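Side-chain contact in oxidoreductase (Methanosarcina mazei, PDB 3KA7), which binds flavin-adenine dinucleotide and is probably an oxidoreductase of the flavin-containing amine oxidoreductase family: residues Lys2-Gly7 with Ala230-Asp235. Numbering follows the deposited sequence.
With FAD (flavin-adenine dinucleotide), chain B.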
ATOM      1  N   LYS A   2      19.436  20.654 -11.197  1.00 22.31           N
ATOM      2  CA  LYS A   2      18.093  20.822 -11.695  1.00 21.28           C
ATOM      3  C   LYS A   2      17.492  19.422 -11.770  1.00 19.64           C
ATOM      4  O   LYS A   2      18.050  18.532 -12.419  1.00 18.93           O
ATOM      5  CB  LYS A   2      18.109  21.483 -13.069  1.00 21.87           C
ATOM      6  CG  LYS A   2      16.749  21.958 -13.531  1.00 24.22           C
ATOM      7  CD  LYS A   2      16.798  22.585 -14.926  1.00 27.32           C
ATOM      8  CE  LYS A   2      17.541  23.917 -14.910  1.00 29.70           C
ATOM      9  NZ  LYS A   2      17.758  24.459 -16.293  1.00 32.18           N
ATOM     10  N   THR A   3      16.385  19.218 -11.069  1.00 18.00           N
ATOM     11  CA  THR A   3      15.768  17.894 -11.005  1.00 16.55           C
ATOM     12  C   THR A   3      14.289  17.973 -11.387  1.00 15.54           C
ATOM     13  O   THR A   3      13.623  18.989 -11.175  1.00 15.07           O
ATOM     14  CB  THR A   3      15.888  17.263  -9.596  1.00 17.17           C
ATOM     15  OG1 THR A   3      14.942  17.877  -8.721  1.00 18.25           O
ATOM     16  CG2 THR A   3      17.292  17.436  -9.014  1.00 15.48           C
ATOM     17  N   VAL A   4      13.787  16.904 -11.989  1.00 14.18           N
ATOM     18  CA  VAL A   4      12.382  16.841 -12.333  1.00 13.60           C
ATOM     19  C   VAL A   4      11.824  15.524 -11.815  1.00 12.72           C
ATOM     20  O   VAL A   4      12.522  14.498 -11.819  1.00 11.79           O
ATOM     21  CB  VAL A   4      12.145  16.966 -13.856  1.00 14.29           C
ATOM     22  CG1 VAL A   4      12.631  18.349 -14.358  1.00 15.30           C
ATOM     23  CG2 VAL A   4      12.840  15.851 -14.595  1.00 15.15           C
ATOM     24  N   VAL A   5      10.583  15.576 -11.358  1.00 11.93           N
ATOM     25  CA  VAL A   5       9.888  14.396 -10.867  1.00 11.59           C
ATOM     26  C   VAL A   5       8.700  14.170 -11.775  1.00 11.00           C
ATOM     27  O   VAL A   5       7.919  15.094 -12.037  1.00 10.70           O
ATOM     28  CB  VAL A   5       9.395  14.608  -9.425  1.00 11.83           C
ATOM     29  CG1 VAL A   5       8.625  13.381  -8.941  1.00 12.39           C
ATOM     30  CG2 VAL A   5      10.583  14.888  -8.502  1.00 12.44           C
ATOM     31  N   ILE A   6       8.560  12.942 -12.268  1.00 10.06           N
ATOM     32  CA  ILE A   6       7.436  12.604 -13.139  1.00 10.05           C
ATOM     33  C   ILE A   6       6.358  11.939 -12.291  1.00  9.47           C
ATOM     34  O   ILE A   6       6.554  10.828 -11.828  1.00  9.40           O
ATOM     35  CB  ILE A   6       7.871  11.644 -14.264  1.00 10.23           C
ATOM     36  CG1 ILE A   6       9.076  12.223 -15.031  1.00 12.57           C
ATOM     37  CG2 ILE A   6       6.698  11.377 -15.208  1.00 10.91           C
ATOM     38  CD1 ILE A   6       9.712  11.250 -16.004  1.00 13.85           C
ATOM     39  N   GLY A   7       5.241  12.633 -12.070  1.00  9.19           N
ATOM     40  CA  GLY A   7       4.119  12.095 -11.297  1.00  9.58           C
ATOM     41  C   GLY A   7       4.152  12.578  -9.858  1.00 10.02           C
ATOM     42  O   GLY A   7       5.198  12.483  -9.191  1.00 10.98           O
ATOM     43  N   ALA A 230      18.696  13.537 -19.323  1.00 20.09           N
ATOM     44  CA  ALA A 230      19.012  14.912 -19.710  1.00 19.96           C
ATOM     45  C   ALA A 230      17.810  15.836 -19.587  1.00 19.46           C
ATOM     46  O   ALA A 230      17.918  17.053 -19.754  1.00 19.22           O
ATOM     47  CB  ALA A 230      19.575  14.943 -21.138  1.00 20.08           C
ATOM     48  N   GLY A 231      16.651  15.254 -19.294  1.00 18.92           N
ATOM     49  CA  GLY A 231      15.441  16.032 -19.152  1.00 18.36           C
ATOM     50  C   GLY A 231      14.199  15.256 -19.534  1.00 18.23           C
ATOM     51  O   GLY A 231      14.237  14.025 -19.642  1.00 17.68           O
ATOM     52  N   ILE A 232      13.100  15.982 -19.720  1.00 18.07           N
ATOM     53  CA  ILE A 232      11.834  15.379 -20.114  1.00 18.44           C
ATOM     54  C   ILE A 232      11.077  16.276 -21.078  1.00 18.94           C
ATOM     55  O   ILE A 232      11.366  17.468 -21.200  1.00 19.37           O
ATOM     56  CB  ILE A 232      10.904  15.141 -18.905  1.00 18.00           C
ATOM     57  CG1 ILE A 232      10.456  16.477 -18.294  1.00 17.73           C
ATOM     58  CG2 ILE A 232      11.579  14.245 -17.873  1.00 17.66           C
ATOM     59  CD1 ILE A 232       9.434  16.332 -17.185  1.00 20.38           C
ATOM     60  N   ILE A 233      10.096  15.693 -21.752  1.00 19.20           N
ATOM     61  CA  ILE A 233       9.123  16.474 -22.491  1.00 20.20           C
ATOM     62  C   ILE A 233       7.777  16.377 -21.788  1.00 20.97           C
ATOM     63  O   ILE A 233       7.246  15.280 -21.596  1.00 20.17           O
ATOM     64  CB  ILE A 233       8.972  15.967 -23.931  1.00 20.12           C
ATOM     65  CG1 ILE A 233      10.318  16.035 -24.652  1.00 20.86           C
ATOM     66  CG2 ILE A 233       7.905  16.777 -24.658  1.00 20.07           C
ATOM     67  CD1 ILE A 233      10.307  15.380 -26.022  1.00 22.38           C
ATOM     68  N   ALA A 234       7.234  17.522 -21.392  1.00 22.40           N
ATOM     69  CA  ALA A 234       5.930  17.548 -20.753  1.00 24.15           C
ATOM     70  C   ALA A 234       5.067  18.567 -21.468  1.00 25.72           C
ATOM     71  O   ALA A 234       5.461  19.723 -21.629  1.00 25.83           O
ATOM     72  CB  ALA A 234       6.059  17.887 -19.288  1.00 23.72           C
ATOM     73  N   ASP A 235       3.897  18.123 -21.912  1.00 27.38           N
ATOM     74  CA  ASP A 235       3.026  18.943 -22.747  1.00 29.19           C
ATOM     75  C   ASP A 235       3.774  19.616 -23.896  1.00 29.53           C
ATOM     76  O   ASP A 235       3.584  20.803 -24.182  1.00 30.03           O
ATOM     77  CB  ASP A 235       2.238  19.950 -21.908  1.00 29.71           C
ATOM     78  CG  ASP A 235       0.842  19.448 -21.561  1.00 31.87           C
ATOM     79  OD1 ASP A 235       0.693  18.275 -21.124  1.00 33.31           O
ATOM     80  OD2 ASP A 235      -0.117  20.229 -21.730  1.00 35.14           O
TER
HETATM   81  PA  FAD B 500       1.123   6.669  -7.633  1.00  9.21           P
HETATM   82  O1A FAD B 500       1.134   5.500  -8.584  1.00 10.01           O
HETATM   83  O2A FAD B 500      -0.030   6.737  -6.660  1.00  9.81           O
HETATM   84  O5B FAD B 500       1.168   8.033  -8.477  1.00  7.97           O
HETATM   85  C5B FAD B 500       1.708   8.035  -9.792  1.00  5.76           C
HETATM   86  C4B FAD B 500       1.338   9.412 -10.351  1.00  7.06           C
HETATM   87  O4B FAD B 500       1.894   9.614 -11.635  1.00  8.95           O
HETATM   88  C3B FAD B 500      -0.181   9.558 -10.482  1.00  9.09           C
HETATM   89  O3B FAD B 500      -0.629  10.709  -9.783  1.00  9.76           O
HETATM   90  C2B FAD B 500      -0.404   9.692 -11.990  1.00  9.94           C
HETATM   91  O2B FAD B 500      -1.500  10.526 -12.317  1.00 11.67           O
HETATM   92  C1B FAD B 500       0.930  10.253 -12.468  1.00  8.38           C
HETATM   93  N9A FAD B 500       1.276   9.936 -13.860  1.00 11.42           N
HETATM   94  C8A FAD B 500       1.140   8.748 -14.550  1.00 11.21           C
HETATM   95  N7A FAD B 500       1.664   8.923 -15.798  1.00  9.24           N
HETATM   96  C5A FAD B 500       2.121  10.202 -15.885  1.00 11.05           C
HETATM   97  C6A FAD B 500       2.715  10.922 -16.911  1.00 11.31           C
HETATM   98  N6A FAD B 500       3.050  10.316 -18.046  1.00 10.28           N
HETATM   99  N1A FAD B 500       3.072  12.236 -16.689  1.00 11.04           N
HETATM  100  C2A FAD B 500       2.836  12.845 -15.473  1.00 12.03           C
HETATM  101  N3A FAD B 500       2.239  12.131 -14.455  1.00 11.10           N
HETATM  102  C4A FAD B 500       1.889  10.837 -14.677  1.00 11.07           C
HETATM  103  N1  FAD B 500      -1.083   1.868   1.142  1.00 11.04           N
HETATM  104  C2  FAD B 500      -0.939   2.052   2.507  1.00 13.56           C
HETATM  105  O2  FAD B 500       0.168   2.351   2.974  1.00 12.33           O
HETATM  106  N3  FAD B 500      -2.036   1.870   3.335  1.00 13.03           N
HETATM  107  C4  FAD B 500      -3.266   1.507   2.814  1.00 14.43           C
HETATM  108  O4  FAD B 500      -4.244   1.344   3.544  1.00 16.98           O
HETATM  109  C4X FAD B 500      -3.410   1.317   1.447  1.00 12.76           C
HETATM  110  N5  FAD B 500      -4.636   0.934   0.921  1.00 13.49           N
HETATM  111  C5X FAD B 500      -4.764   0.763  -0.447  1.00 12.24           C
HETATM  112  C6  FAD B 500      -5.993   0.394  -0.994  1.00 14.64           C
HETATM  113  C7  FAD B 500      -6.133   0.242  -2.369  1.00 13.95           C
HETATM  114  C7M FAD B 500      -7.473  -0.161  -2.931  1.00 15.35           C
HETATM  115  C8  FAD B 500      -5.032   0.455  -3.188  1.00 12.91           C
HETATM  116  C8M FAD B 500      -5.138   0.293  -4.677  1.00 15.59           C
HETATM  117  C9  FAD B 500      -3.800   0.812  -2.646  1.00 11.82           C
HETATM  118  C9A FAD B 500      -3.665   0.975  -1.271  1.00 11.14           C
HETATM  119  N10 FAD B 500      -2.438   1.332  -0.728  1.00 10.60           N
HETATM  120  C10 FAD B 500      -2.309   1.510   0.622  1.00 11.21           C
HETATM  121  C1' FAD B 500      -1.220   1.471  -1.581  1.00  7.30           C
HETATM  122  C2' FAD B 500      -0.982   2.960  -1.863  1.00  8.89           C
HETATM  123  O2' FAD B 500      -2.212   3.573  -2.239  1.00  9.31           O
HETATM  124  C3' FAD B 500       0.050   3.095  -2.979  1.00  9.53           C
HETATM  125  O3' FAD B 500       1.145   2.228  -2.710  1.00  9.56           O
HETATM  126  C4' FAD B 500       0.613   4.497  -3.187  1.00  8.47           C
HETATM  127  O4' FAD B 500      -0.404   5.477  -3.249  1.00  8.97           O
HETATM  128  C5' FAD B 500       1.341   4.482  -4.527  1.00  8.81           C
HETATM  129  O5' FAD B 500       2.114   5.655  -4.596  1.00  7.02           O
HETATM  130  P   FAD B 500       3.192   5.835  -5.748  1.00  9.21           P
HETATM  131  O1P FAD B 500       4.372   6.593  -5.194  1.00  8.46           O
HETATM  132  O2P FAD B 500       3.535   4.521  -6.422  1.00  8.08           O
HETATM  133  O3P FAD B 500       2.524   6.801  -6.849  1.00 10.29           O
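In the Rossmann-type FAD-binding domain, strand 2-6, first in the chain and central in the parallel sheet, packs Val4 and Ile6 against Ile232 of a small three-stranded antiparallel sheet. The contact is purely apolar and buried. Both pairs meet at one methyl, CG2 of Ile232. Val4 CG2 lies 3.9 Å from Ile232 CG2. Ile6 CD1, the end of its longer branch, reaches Ile232 CG2 at 4.0 Å. In each pair the two side chains pass alongside one another in opposite directions. At chi1 66° the CG2 methyl of Ile232 lies anti to the carbonyl carbon, and from there it meets both partners. The nearest CA atoms, of Val4 and Gly231, are 7.5 Å apart, and between these two segments the contact is made by side chains.

Ile6 also works on the cofactor side. Its short branch, CG2, approaches the adenine, 4.0 Å from FAD N1A, while CD1 serves Ile232. Gly7 follows at the end of the strand and lies close against the ribose, with its CA 3.3 Å from FAD O4B. Gly7 fits the first glycine of a GxGxxG pattern that runs from the end of strand 2-6 into helix 10-21.

Next to Ile232, Ala230 and Gly231 form a classic beta bulge opposite Leu223. Val219, whose backbone N binds FAD, touches both Ile6 and Ile232. Within the parallel sheet, strand 2-6 runs between strands 25-29 and 243-246; Phe29 of the former also packs on Ile232, and Val244 of the latter on Val4 and Ile6.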